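Local coordinates for acyl-[acyl-carrier-protein]--UDP-N-acetylglucosamine O-acyltransferase (Acinetobacter baumannii, PDB 4E6U) that probably transfers an acyl chain from acyl carrier protein to UDP-N-acetylglucosamine, the opening step of lipid A synthesis for lipopolysaccharide, at residues P30-G35 with S48-G53; F65-V70 with R95-L100. All blocks are in the same frame, centred on the assembly; numbering follows the deposited sequence.

Contact 1 of 2, residues P30-G35 with S48-G53; sequences PYCIIG and SHVVVG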
ATOM      1  N   PRO A  30     -23.678 -10.661  -2.813  1.00 10.76           N
ATOM      2  CA  PRO A  30     -23.292 -11.742  -3.694  1.00 10.58           C
ATOM      3  C   PRO A  30     -21.836 -12.185  -3.541  1.00  9.91           C
ATOM      4  O   PRO A  30     -20.948 -11.364  -3.278  1.00 10.26           O
ATOM      5  CB  PRO A  30     -23.482 -11.148  -5.096  1.00 12.32           C
ATOM      6  CG  PRO A  30     -24.406 -10.002  -4.940  1.00 13.69           C
ATOM      7  CD  PRO A  30     -24.249  -9.507  -3.530  1.00 11.37           C
ATOM      8  N   TYR A  31     -21.617 -13.487  -3.668  1.00  9.91           N
ATOM      9  CA  TYR A  31     -20.280 -14.053  -3.782  1.00 10.60           C
ATOM     10  C   TYR A  31     -19.449 -13.891  -2.526  1.00 11.43           C
ATOM     11  O   TYR A  31     -18.236 -13.893  -2.596  1.00 13.37           O
ATOM     12  CB  TYR A  31     -19.559 -13.521  -5.054  1.00 10.98           C
ATOM     13  CG  TYR A  31     -20.401 -13.652  -6.303  1.00 10.59           C
ATOM     14  CD1 TYR A  31     -20.716 -12.554  -7.116  1.00 12.51           C
ATOM     15  CD2 TYR A  31     -20.922 -14.888  -6.657  1.00 11.65           C
ATOM     16  CE1 TYR A  31     -21.508 -12.723  -8.269  1.00 11.59           C
ATOM     17  CE2 TYR A  31     -21.721 -15.054  -7.772  1.00 12.52           C
ATOM     18  CZ  TYR A  31     -22.017 -13.975  -8.562  1.00 12.10           C
ATOM     19  OH  TYR A  31     -22.816 -14.218  -9.666  1.00 13.93           O
ATOM     20  N   CYS A  32     -20.104 -13.720  -1.382  1.00 10.03           N
ATOM     21  CA  CYS A  32     -19.412 -13.780  -0.088  1.00 10.65           C
ATOM     22  C   CYS A  32     -19.177 -15.206   0.354  1.00 10.79           C
ATOM     23  O   CYS A  32     -19.964 -16.110   0.040  1.00 11.15           O
ATOM     24  CB  CYS A  32     -20.230 -13.082   1.007  1.00 11.18           C
ATOM     25  SG  CYS A  32     -20.270 -11.279   0.859  1.00 11.12           S
ATOM     26  N   ILE A  33     -18.118 -15.387   1.126  1.00 10.25           N
ATOM     27  CA  ILE A  33     -17.805 -16.670   1.720  1.00 11.04           C
ATOM     28  C   ILE A  33     -17.772 -16.488   3.213  1.00 11.74           C
ATOM     29  O   ILE A  33     -17.036 -15.632   3.719  1.00 11.89           O
ATOM     30  CB  ILE A  33     -16.411 -17.177   1.248  1.00 11.70           C
ATOM     31  CG1 ILE A  33     -16.305 -17.236  -0.290  1.00 13.37           C
ATOM     32  CG2 ILE A  33     -16.033 -18.493   1.947  1.00 15.48           C
ATOM     33  CD1 ILE A  33     -17.361 -18.119  -0.941  1.00 15.92           C
ATOM     34  N   ILE A  34     -18.587 -17.258   3.916  1.00 11.64           N
ATOM     35  CA  ILE A  34     -18.593 -17.253   5.370  1.00 11.63           C
ATOM     36  C   ILE A  34     -18.113 -18.612   5.850  1.00 12.73           C
ATOM     37  O   ILE A  34     -18.774 -19.636   5.613  1.00 12.92           O
ATOM     38  CB  ILE A  34     -20.014 -16.976   5.936  1.00 12.31           C
ATOM     39  CG1 ILE A  34     -20.648 -15.720   5.326  1.00 13.52           C
ATOM     40  CG2 ILE A  34     -19.974 -16.923   7.476  1.00 14.43           C
ATOM     41  CD1 ILE A  34     -19.842 -14.438   5.542  1.00 16.76           C
ATOM     42  N   GLY A  35     -16.953 -18.646   6.491  1.00 12.48           N
ATOM     43  CA  GLY A  35     -16.361 -19.897   6.880  1.00 13.07           C
ATOM     44  C   GLY A  35     -16.905 -20.465   8.185  1.00 11.94           C
ATOM     45  O   GLY A  35     -17.845 -19.939   8.793  1.00 12.11           O
ATOM     46  N   SER A  48     -20.852  -7.268  -1.484  1.00 10.87           N
ATOM     47  CA  SER A  48     -20.442  -8.441  -2.266  1.00 10.33           C
ATOM     48  C   SER A  48     -18.974  -8.776  -1.983  1.00  9.54           C
ATOM     49  O   SER A  48     -18.209  -7.937  -1.481  1.00 10.52           O
ATOM     50  CB  SER A  48     -20.615  -8.172  -3.766  1.00 10.58           C
ATOM     51  OG  SER A  48     -19.630  -7.285  -4.282  1.00 11.27           O
ATOM     52  N   HIS A  49     -18.572  -9.999  -2.309  1.00 10.08           N
ATOM     53  CA  HIS A  49     -17.149 -10.339  -2.383  1.00  9.97           C
ATOM     54  C   HIS A  49     -16.377 -10.160  -1.070  1.00 10.51           C
ATOM     55  O   HIS A  49     -15.197  -9.781  -1.070  1.00 10.18           O
ATOM     56  CB  HIS A  49     -16.415  -9.551  -3.493  1.00 10.85           C
ATOM     57  CG  HIS A  49     -16.884  -9.857  -4.876  1.00 11.82           C
ATOM     58  ND1 HIS A  49     -17.857  -9.115  -5.512  1.00 14.31           N
ATOM     59  CD2 HIS A  49     -16.485 -10.794  -5.763  1.00 15.93           C
ATOM     60  CE1 HIS A  49     -18.054  -9.596  -6.719  1.00 16.94           C
ATOM     61  NE2 HIS A  49     -17.237 -10.603  -6.904  1.00 15.44           N
ATOM     62  N   VAL A  50     -17.031 -10.450   0.050  1.00  9.78           N
ATOM     63  CA  VAL A  50     -16.352 -10.478   1.345  1.00  9.99           C
ATOM     64  C   VAL A  50     -16.033 -11.909   1.703  1.00 10.10           C
ATOM     65  O   VAL A  50     -16.902 -12.781   1.585  1.00 10.43           O
ATOM     66  CB  VAL A  50     -17.215  -9.830   2.460  1.00 10.29           C
ATOM     67  CG1 VAL A  50     -16.515  -9.945   3.824  1.00 10.96           C
ATOM     68  CG2 VAL A  50     -17.508  -8.357   2.115  1.00 10.89           C
ATOM     69  N   VAL A  51     -14.816 -12.146   2.173  1.00  9.86           N
ATOM     70  CA  VAL A  51     -14.445 -13.459   2.715  1.00 10.18           C
ATOM     71  C   VAL A  51     -14.253 -13.336   4.221  1.00  9.55           C
ATOM     72  O   VAL A  51     -13.441 -12.525   4.682  1.00 10.83           O
ATOM     73  CB  VAL A  51     -13.162 -14.026   2.057  1.00  9.54           C
ATOM     74  CG1 VAL A  51     -12.690 -15.303   2.801  1.00 11.19           C
ATOM     75  CG2 VAL A  51     -13.387 -14.283   0.560  1.00 12.04           C
ATOM     76  N   VAL A  52     -15.033 -14.088   4.992  1.00 10.63           N
ATOM     77  CA  VAL A  52     -14.768 -14.270   6.411  1.00 11.08           C
ATOM     78  C   VAL A  52     -14.219 -15.683   6.552  1.00 11.29           C
ATOM     79  O   VAL A  52     -14.947 -16.667   6.417  1.00 12.52           O
ATOM     80  CB  VAL A  52     -16.009 -14.047   7.290  1.00 10.79           C
ATOM     81  CG1 VAL A  52     -15.592 -14.065   8.741  1.00 12.60           C
ATOM     82  CG2 VAL A  52     -16.725 -12.748   6.943  1.00 12.37           C
ATOM     83  N   GLY A  53     -12.913 -15.784   6.796  1.00 10.99           N
ATOM     84  CA  GLY A  53     -12.229 -17.082   6.682  1.00 11.77           C
ATOM     85  C   GLY A  53     -12.772 -18.142   7.632  1.00 12.26           C
ATOM     86  O   GLY A  53     -13.052 -19.273   7.225  1.00 13.02           O
TER
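Tyr31 and His49 share a first torsion that sets CG anti to the carbonyl carbon, beside the backbone N (chi1 -50° and -64°); the two side chains run side by side. The rings themselves meet obliquely; the clearer contact is a CH-pi one, with Tyr31 CB over one face of the imidazole, 4.3 Å from the His49 ring centroid and displaced toward the rim. In the plane of that imidazole, His49 ND1 pairs with Ser48 OG at 2.8 Å, which limits rotation of the ring, while NE2 makes a weak hydrogen bond to Tyr31 O of the second subunit. Parallel backbones are tied by His49 N to Pro30 O (2.9 Å), then by Ile33 N to Val50 O, Val52 N to Ile33 O, and Gly35 N to Val52 O, the last two each 2.8 Å. On the sheet face carrying Ile34 and Val52, opposite Ile33 and Val51, chi2 of -59° places Ile34 CD1 3.8 Å from Val52 CG2. This is the stacking of successive coils in the left-handed parallel beta-helix of the LpxA family: strand 33-34 lies between 15-16 and 51-52, Ile34 and Val52 both pack on Leu46 of strand 45-46, and Ile34 also reaches Ile40 of strand 38-40.

Contact 2 of 2, residues F65-V70 with R95-L100; sequences FQFASV and REHCSL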
ATOM      1  N   PHE A  65     -16.942  -3.994   3.375  1.00  9.71           N
ATOM      2  CA  PHE A  65     -17.013  -3.768   1.931  1.00  9.59           C
ATOM      3  C   PHE A  65     -16.269  -4.839   1.131  1.00  8.97           C
ATOM      4  O   PHE A  65     -15.505  -5.672   1.666  1.00  9.83           O
ATOM      5  CB  PHE A  65     -16.444  -2.385   1.602  1.00 10.31           C
ATOM      6  CG  PHE A  65     -17.356  -1.248   1.977  1.00 11.45           C
ATOM      7  CD1 PHE A  65     -17.528  -0.881   3.311  1.00 11.45           C
ATOM      8  CD2 PHE A  65     -18.014  -0.532   0.991  1.00 13.28           C
ATOM      9  CE1 PHE A  65     -18.367   0.197   3.667  1.00 12.99           C
ATOM     10  CE2 PHE A  65     -18.866   0.535   1.331  1.00 13.64           C
ATOM     11  CZ  PHE A  65     -19.030   0.900   2.684  1.00 12.22           C
ATOM     12  N   GLN A  66     -16.540  -4.830  -0.168  1.00  9.91           N
ATOM     13  CA  GLN A  66     -16.002  -5.822  -1.074  1.00  9.43           C
ATOM     14  C   GLN A  66     -14.487  -5.948  -1.000  1.00  9.68           C
ATOM     15  O   GLN A  66     -13.746  -4.945  -0.850  1.00 10.00           O
ATOM     16  CB  GLN A  66     -16.410  -5.487  -2.525  1.00 10.28           C
ATOM     17  CG  GLN A  66     -16.109  -4.045  -2.993  1.00  9.89           C
ATOM     18  CD  GLN A  66     -17.213  -3.031  -2.722  1.00 10.57           C
ATOM     19  OE1 GLN A  66     -17.137  -1.881  -3.218  1.00 14.17           O
ATOM     20  NE2 GLN A  66     -18.202  -3.410  -1.984  1.00  8.96           N
ATOM     21  N   PHE A  67     -14.057  -7.201  -1.149  1.00  9.10           N
ATOM     22  CA  PHE A  67     -12.642  -7.578  -1.233  1.00  9.42           C
ATOM     23  C   PHE A  67     -11.916  -7.448   0.100  1.00 10.65           C
ATOM     24  O   PHE A  67     -10.683  -7.496   0.144  1.00 11.37           O
ATOM     25  CB  PHE A  67     -11.902  -6.793  -2.334  1.00  9.65           C
ATOM     26  CG  PHE A  67     -12.668  -6.685  -3.632  1.00  9.34           C
ATOM     27  CD1 PHE A  67     -13.096  -7.835  -4.305  1.00 10.78           C
ATOM     28  CD2 PHE A  67     -12.938  -5.442  -4.187  1.00  9.91           C
ATOM     29  CE1 PHE A  67     -13.794  -7.715  -5.511  1.00 10.42           C
ATOM     30  CE2 PHE A  67     -13.625  -5.336  -5.404  1.00 11.02           C
ATOM     31  CZ  PHE A  67     -14.055  -6.456  -6.049  1.00 10.69           C
ATOM     32  N   ALA A  68     -12.670  -7.326   1.183  1.00  9.85           N
ATOM     33  CA  ALA A  68     -12.066  -7.471   2.498  1.00  9.75           C
ATOM     34  C   ALA A  68     -11.884  -8.941   2.838  1.00  9.27           C
ATOM     35  O   ALA A  68     -12.760  -9.784   2.588  1.00  9.58           O
ATOM     36  CB  ALA A  68     -12.925  -6.789   3.524  1.00 10.75           C
ATOM     37  N   SER A  69     -10.731  -9.238   3.434  1.00 10.11           N
ATOM     38  CA  SER A  69     -10.397 -10.569   3.925  1.00  9.89           C
ATOM     39  C   SER A  69     -10.414 -10.506   5.446  1.00  9.79           C
ATOM     40  O   SER A  69      -9.535  -9.893   6.066  1.00 10.35           O
ATOM     41  CB  SER A  69      -9.016 -10.966   3.421  1.00 10.36           C
ATOM     42  OG  SER A  69      -8.632 -12.222   3.943  1.00 10.46           O
ATOM     43  N   VAL A  70     -11.440 -11.093   6.022  1.00 10.77           N
ATOM     44  CA  VAL A  70     -11.732 -10.901   7.445  1.00 10.76           C
ATOM     45  C   VAL A  70     -11.588 -12.218   8.169  1.00 11.09           C
ATOM     46  O   VAL A  70     -12.257 -13.196   7.824  1.00 11.85           O
ATOM     47  CB  VAL A  70     -13.166 -10.338   7.623  1.00 10.75           C
ATOM     48  CG1 VAL A  70     -13.516 -10.156   9.108  1.00 12.91           C
ATOM     49  CG2 VAL A  70     -13.276  -8.997   6.937  1.00 12.53           C
ATOM     50  N   ARG A  95     -13.391  -1.095   5.158  1.00 10.38           N
ATOM     51  CA  ARG A  95     -13.473  -0.758   3.747  1.00  9.90           C
ATOM     52  C   ARG A  95     -12.792  -1.792   2.840  1.00  9.51           C
ATOM     53  O   ARG A  95     -12.229  -2.811   3.288  1.00  9.89           O
ATOM     54  CB  ARG A  95     -12.885   0.635   3.540  1.00  9.99           C
ATOM     55  CG  ARG A  95     -13.686   1.745   4.264  1.00 10.45           C
ATOM     56  CD  ARG A  95     -15.187   1.722   3.888  1.00 11.89           C
ATOM     57  NE  ARG A  95     -15.316   1.834   2.441  1.00 12.76           N
ATOM     58  CZ  ARG A  95     -15.893   2.827   1.773  1.00 12.10           C
ATOM     59  NH1 ARG A  95     -16.518   3.822   2.406  1.00 13.49           N
ATOM     60  NH2 ARG A  95     -15.870   2.801   0.444  1.00 12.05           N
ATOM     61  N   GLU A  96     -12.875  -1.534   1.541  1.00 10.30           N
ATOM     62  CA  GLU A  96     -12.348  -2.476   0.555  1.00  9.91           C
ATOM     63  C   GLU A  96     -10.913  -2.860   0.812  1.00  9.56           C
ATOM     64  O   GLU A  96     -10.102  -2.023   1.229  1.00 10.08           O
ATOM     65  CB  GLU A  96     -12.446  -1.908  -0.863  1.00  9.84           C
ATOM     66  CG  GLU A  96     -13.859  -1.450  -1.276  1.00 11.45           C
ATOM     67  CD  GLU A  96     -14.068   0.031  -1.073  1.00 11.49           C
ATOM     68  OE1 GLU A  96     -14.114   0.492   0.097  1.00 11.36           O
ATOM     69  OE2 GLU A  96     -14.169   0.750  -2.081  1.00 11.44           O
ATOM     70  N   HIS A  97     -10.576  -4.117   0.549  1.00 10.20           N
ATOM     71  CA  HIS A  97      -9.187  -4.576   0.529  1.00 11.45           C
ATOM     72  C   HIS A  97      -8.516  -4.651   1.890  1.00 11.41           C
ATOM     73  O   HIS A  97      -7.309  -4.880   1.961  1.00 11.85           O
ATOM     74  CB  HIS A  97      -8.315  -3.751  -0.452  1.00 11.72           C
ATOM     75  CG  HIS A  97      -8.887  -3.675  -1.832  1.00 11.46           C
ATOM     76  ND1 HIS A  97      -9.250  -2.483  -2.423  1.00 13.71           N
ATOM     77  CD2 HIS A  97      -9.196  -4.648  -2.722  1.00 12.42           C
ATOM     78  CE1 HIS A  97      -9.728  -2.726  -3.635  1.00 13.93           C
ATOM     79  NE2 HIS A  97      -9.723  -4.029  -3.833  1.00 12.80           N
ATOM     80  N   CYS A  98      -9.275  -4.477   2.968  1.00 10.74           N
ATOM     81  CA  CYS A  98      -8.682  -4.712   4.291  1.00 10.96           C
ATOM     82  C   CYS A  98      -8.353  -6.168   4.494  1.00 11.24           C
ATOM     83  O   CYS A  98      -8.916  -7.060   3.832  1.00 11.60           O
ATOM     84  CB  CYS A  98      -9.620  -4.257   5.411  1.00 11.82           C
ATOM     85  SG  CYS A  98      -9.788  -2.456   5.515  1.00 11.80           S
ATOM     86  N   SER A  99      -7.424  -6.426   5.409  1.00 10.21           N
ATOM     87  CA  SER A  99      -7.099  -7.800   5.790  1.00 10.60           C
ATOM     88  C   SER A  99      -6.945  -7.827   7.298  1.00 11.03           C
ATOM     89  O   SER A  99      -6.173  -7.039   7.859  1.00 12.19           O
ATOM     90  CB  SER A  99      -5.854  -8.329   5.067  1.00 10.53           C
ATOM     91  OG  SER A  99      -4.770  -7.423   5.177  1.00 11.92           O
ATOM     92  N   LEU A 100      -7.739  -8.673   7.941  1.00  9.94           N
ATOM     93  CA  LEU A 100      -7.748  -8.802   9.397  1.00 10.22           C
ATOM     94  C   LEU A 100      -7.464 -10.253   9.709  1.00 10.52           C
ATOM     95  O   LEU A 100      -8.203 -11.146   9.292  1.00 10.92           O
ATOM     96  CB  LEU A 100      -9.093  -8.372  10.000  1.00 11.04           C
ATOM     97  CG  LEU A 100      -9.328  -6.869  10.043  0.60 10.78           C
ATOM     98  CD1 LEU A 100      -9.950  -6.404   8.732  0.60 14.69           C
ATOM     99  CD2 LEU A 100     -10.218  -6.513  11.239  0.60 14.56           C
TER
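Two successive corners of the left-handed parallel beta-helix stack here, Phe65 on Arg95 and Phe67 beside His97, with type II turns running from Phe65 to Ala68 and from Arg95 to Cys98. Each turn leads into a short strand, and there the backbones pair in parallel: Ser69 N donates to Cys98 O at 2.9 Å, and Leu100 N to Ser69 O at the same length. At the start of the segments, the Arg95 chain folds back toward the neighbouring coil, bent at both middle torsions (chi2 -54°, chi3 -56°). The second bend places NE over the centre of the Phe65 ring, 3.5 Å above its plane. Guanidinium and ring lie 9° from parallel, and CZ sits 3.8 Å from the Phe65 ring centroid, which makes this a flat cation-pi stack; Arg95 CD adds a CH-pi contact on the same face. Glu96 OE1 takes both NE (3.0 Å) and NH2 (2.9 Å) of Arg95, a side-on grip on one oxygen, in the guanidinium plane. Farther along, the rings of Phe67 and His97 are nearly parallel but slid apart; Phe67 CB meets His97 CD2, and Phe67 CD2 meets His97 NE2, both at 3.5 Å.

The polar ends continue into the second subunit: Glu96 OE2 bonds Ser69 OG and His101 NE2, and His97 NE2 bonds Phe67 O there. Glu96 N, by contrast, is buried without a partner in the model. Chemically, the guanidinium of Arg95 is held by the Phe65 face, by the carboxylate of Glu96 at its edge and by Val73 O of the second subunit, bonded to NH2; the buried Arg95-Glu96 pair would be expected to stabilise each other's charge while Glu96 links the coil to the next subunit.

Contact 1 and contact 2 are consecutive in the same parallel sheet, their centres 10 Å apart, because strands 51-52 and 69-70 are neighbours. The join is made by backbone: Val51 O lies 2.8 Å from Val70 N, and His49 O lies 2.8 Å from Phe67 N, both probable hydrogen bonds. Packing accompanies them, with Val50 CG2 3.4 Å from Phe65 O, and the rings of His49 and Phe67 meet with planes at about 40°. His49, Phe67 and His97 thus follow one another on successive coils, and both contacts touch the second subunit. A bound sulfate ion, probably from the crystallisation liquor, lies near Gly53 of contact 1.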